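Local coordinates for MobB protein homolog (Geobacillus stearothermophilus, PDB 1XJC) that is of unknown function but, as a MobB homolog of the P-loop NTPase clan, probably binds a nucleotide in connection with molybdopterin guanine dinucleotide synthesis, at residues W7-Y12 against T19-W24. Residues are numbered along the deposited sequence; the frame is centred on the assembly and turned at random.
Sequences WQVVGY and TLMEKW
Trp-24 turns the edge of its benzene ring to the face of Trp-7. The planes stand at 68°, and the centroids of the Trp-7 five-membered ring and the Trp-24 six-membered ring lie 5.6 Å apart, which defines an offset edge-to-face pair. CH2 of Trp-24 is the leading atom: it comes 3.7 Å from CE3 of Trp-7 and 3.8 Å from the CB of the same residue, so it bears on the CB end of Trp-7, while CZ2 of Trp-24 stands 4.1 Å above the Trp-7 indole plane, offset toward the rim. The Trp-24 side chain reaches this place because its CG is anti to the backbone N (chi1 -162°), which sends the ring off the helix toward the strand.

Two residues further along the strand, Val-9 meets three helix residues, chiefly through CG2. This methyl lies 3.7 Å from CD2 of Leu-20 and 3.7 Å from SE of Met-21, a selenomethionine, and also lies at the edge of the Trp-24 ring, near its plane, 4.1 Å from CZ3. The other methyl, CG1, adds a second touch on Leu-20 CD2. The Met-21 chain, bent at chi2 and chi3, runs past Val-9 in the opposite direction and brings its selenium alongside the valine.

Strand 6-10 lies inside the parallel sheet, between strands 99-103 and 112-116, and helix 17-30 packs on one face of it; the local axes are 9.8 Å apart and run at 148°. Leu-101 also touches both tryptophans, and Val-165 of helix 154-166 does the same. The strand-loop-helix order, with Gly-11 after the strand and Lys-17 at the start of the helix, is consistent with a Walker A P-loop. Every touching residue is buried and all the close side-chain contacts between the two segments are apolar, so the helix is probably held against the strand mainly by dispersion and shape, perhaps with some electrostatic gain from the edge-to-face pair.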
loop_
_atom_site.group_PDB
_atom_site.type_symbol
_atom_site.label_atom_id
_atom_site.label_comp_id
_atom_site.label_asym_id
_atom_site.label_seq_id
_atom_site.Cartn_x
_atom_site.Cartn_y
_atom_site.Cartn_z
ATOM N N TRP A 7 -5.645 1.910 0.554
ATOM C CA TRP A 7 -5.185 0.669 1.170
ATOM C C TRP A 7 -3.699 0.772 1.479
ATOM O O TRP A 7 -2.943 1.355 0.712
ATOM C CB TRP A 7 -5.411 -0.535 0.245
ATOM C CG TRP A 7 -6.829 -1.026 0.235
ATOM C CD1 TRP A 7 -7.907 -0.407 -0.321
ATOM C CD2 TRP A 7 -7.317 -2.238 0.829
ATOM N NE1 TRP A 7 -9.045 -1.158 -0.108
ATOM C CE2 TRP A 7 -8.709 -2.287 0.594
ATOM C CE3 TRP A 7 -6.710 -3.284 1.535
ATOM C CZ2 TRP A 7 -9.512 -3.349 1.043
ATOM C CZ3 TRP A 7 -7.504 -4.342 1.985
ATOM C CH2 TRP A 7 -8.893 -4.364 1.737
ATOM N N GLN A 8 -3.278 0.184 2.592
ATOM C CA GLN A 8 -1.882 0.234 2.963
ATOM C C GLN A 8 -1.169 -1.102 2.836
ATOM O O GLN A 8 -1.759 -2.177 3.003
ATOM C CB GLN A 8 -1.739 0.719 4.397
ATOM C CG GLN A 8 -2.056 2.177 4.607
ATOM C CD GLN A 8 -1.994 2.557 6.063
ATOM O OE1 GLN A 8 -0.904 2.648 6.652
ATOM N NE2 GLN A 8 -3.159 2.767 6.669
ATOM N N VAL A 9 0.119 -1.017 2.544
ATOM C CA VAL A 9 0.971 -2.185 2.428
ATOM C C VAL A 9 2.067 -1.914 3.448
ATOM O O VAL A 9 2.825 -0.946 3.315
ATOM C CB VAL A 9 1.561 -2.310 1.007
ATOM C CG1 VAL A 9 2.650 -3.405 0.988
ATOM C CG2 VAL A 9 0.439 -2.650 0.006
ATOM N N VAL A 10 2.125 -2.733 4.495
ATOM C CA VAL A 10 3.128 -2.544 5.541
ATOM C C VAL A 10 4.022 -3.767 5.734
ATOM O O VAL A 10 3.583 -4.914 5.557
ATOM C CB VAL A 10 2.460 -2.197 6.902
ATOM C CG1 VAL A 10 1.665 -0.903 6.767
ATOM C CG2 VAL A 10 1.530 -3.339 7.346
ATOM N N GLY A 11 5.276 -3.513 6.101
ATOM C CA GLY A 11 6.225 -4.587 6.321
ATOM C C GLY A 11 7.647 -4.057 6.385
ATOM O O GLY A 11 7.930 -2.927 5.951
ATOM N N TYR A 12 8.547 -4.874 6.920
ATOM C CA TYR A 12 9.943 -4.490 7.045
ATOM C C TYR A 12 10.683 -4.663 5.719
ATOM O O TYR A 12 10.093 -5.079 4.713
ATOM C CB TYR A 12 10.581 -5.311 8.167
ATOM C CG TYR A 12 9.955 -5.004 9.521
ATOM C CD1 TYR A 12 10.067 -3.729 10.083
ATOM C CD2 TYR A 12 9.212 -5.966 10.215
ATOM C CE1 TYR A 12 9.455 -3.419 11.302
ATOM C CE2 TYR A 12 8.595 -5.668 11.431
ATOM C CZ TYR A 12 8.721 -4.394 11.969
ATOM O OH TYR A 12 8.134 -4.082 13.177
ATOM N N THR A 19 7.032 -6.517 -4.332
ATOM C CA THR A 19 6.336 -7.456 -5.191
ATOM C C THR A 19 4.831 -7.166 -5.144
ATOM O O THR A 19 4.200 -7.017 -6.185
ATOM C CB THR A 19 6.632 -8.904 -4.751
ATOM O OG1 THR A 19 7.954 -9.249 -5.190
ATOM C CG2 THR A 19 5.600 -9.897 -5.336
ATOM N N LEU A 20 4.261 -7.060 -3.943
ATOM C CA LEU A 20 2.829 -6.769 -3.823
ATOM C C LEU A 20 2.438 -5.446 -4.486
ATOM O O LEU A 20 1.494 -5.407 -5.272
ATOM C CB LEU A 20 2.392 -6.733 -2.363
ATOM C CG LEU A 20 0.911 -6.353 -2.204
ATOM C CD1 LEU A 20 0.021 -7.397 -2.905
ATOM C CD2 LEU A 20 0.569 -6.269 -0.728
HETATM N N MSE A 21 3.160 -4.370 -4.179
HETATM C CA MSE A 21 2.851 -3.060 -4.781
HETATM C C MSE A 21 2.859 -3.136 -6.302
HETATM O O MSE A 21 1.938 -2.673 -6.977
HETATM C CB MSE A 21 3.873 -1.991 -4.339
HETATM C CG MSE A 21 3.732 -1.522 -2.897
HETATM SE SE MSE A 21 2.057 -0.568 -2.562
HETATM C CE MSE A 21 2.547 1.196 -3.268
ATOM N N GLU A 22 3.909 -3.726 -6.853
ATOM C CA GLU A 22 4.007 -3.817 -8.301
ATOM C C GLU A 22 2.882 -4.599 -8.946
ATOM O O GLU A 22 2.268 -4.144 -9.914
ATOM C CB GLU A 22 5.363 -4.420 -8.700
ATOM C CG GLU A 22 6.421 -3.337 -8.890
ATOM C CD GLU A 22 7.811 -3.879 -9.226
ATOM O OE1 GLU A 22 7.913 -4.879 -9.983
ATOM O OE2 GLU A 22 8.794 -3.276 -8.738
ATOM N N LYS A 23 2.601 -5.776 -8.407
ATOM C CA LYS A 23 1.558 -6.609 -8.977
ATOM C C LYS A 23 0.176 -6.033 -8.761
ATOM O O LYS A 23 -0.678 -6.128 -9.638
ATOM C CB LYS A 23 1.636 -8.018 -8.378
ATOM C CG LYS A 23 2.872 -8.782 -8.828
ATOM C CD LYS A 23 2.949 -10.141 -8.150
ATOM C CE LYS A 23 4.240 -10.846 -8.529
ATOM N NZ LYS A 23 4.327 -10.990 -10.016
ATOM N N TRP A 24 -0.051 -5.436 -7.594
ATOM C CA TRP A 24 -1.360 -4.871 -7.289
ATOM C C TRP A 24 -1.600 -3.660 -8.191
ATOM O O TRP A 24 -2.662 -3.541 -8.788
ATOM C CB TRP A 24 -1.424 -4.462 -5.813
ATOM C CG TRP A 24 -2.814 -4.278 -5.276
ATOM C CD1 TRP A 24 -3.984 -4.260 -5.985
ATOM C CD2 TRP A 24 -3.176 -4.106 -3.902
ATOM N NE1 TRP A 24 -5.048 -4.091 -5.137
ATOM C CE2 TRP A 24 -4.583 -3.992 -3.853
ATOM C CE3 TRP A 24 -2.446 -4.039 -2.704
ATOM C CZ2 TRP A 24 -5.280 -3.811 -2.648
ATOM C CZ3 TRP A 24 -3.141 -3.858 -1.503
ATOM C CH2 TRP A 24 -4.541 -3.747 -1.487
#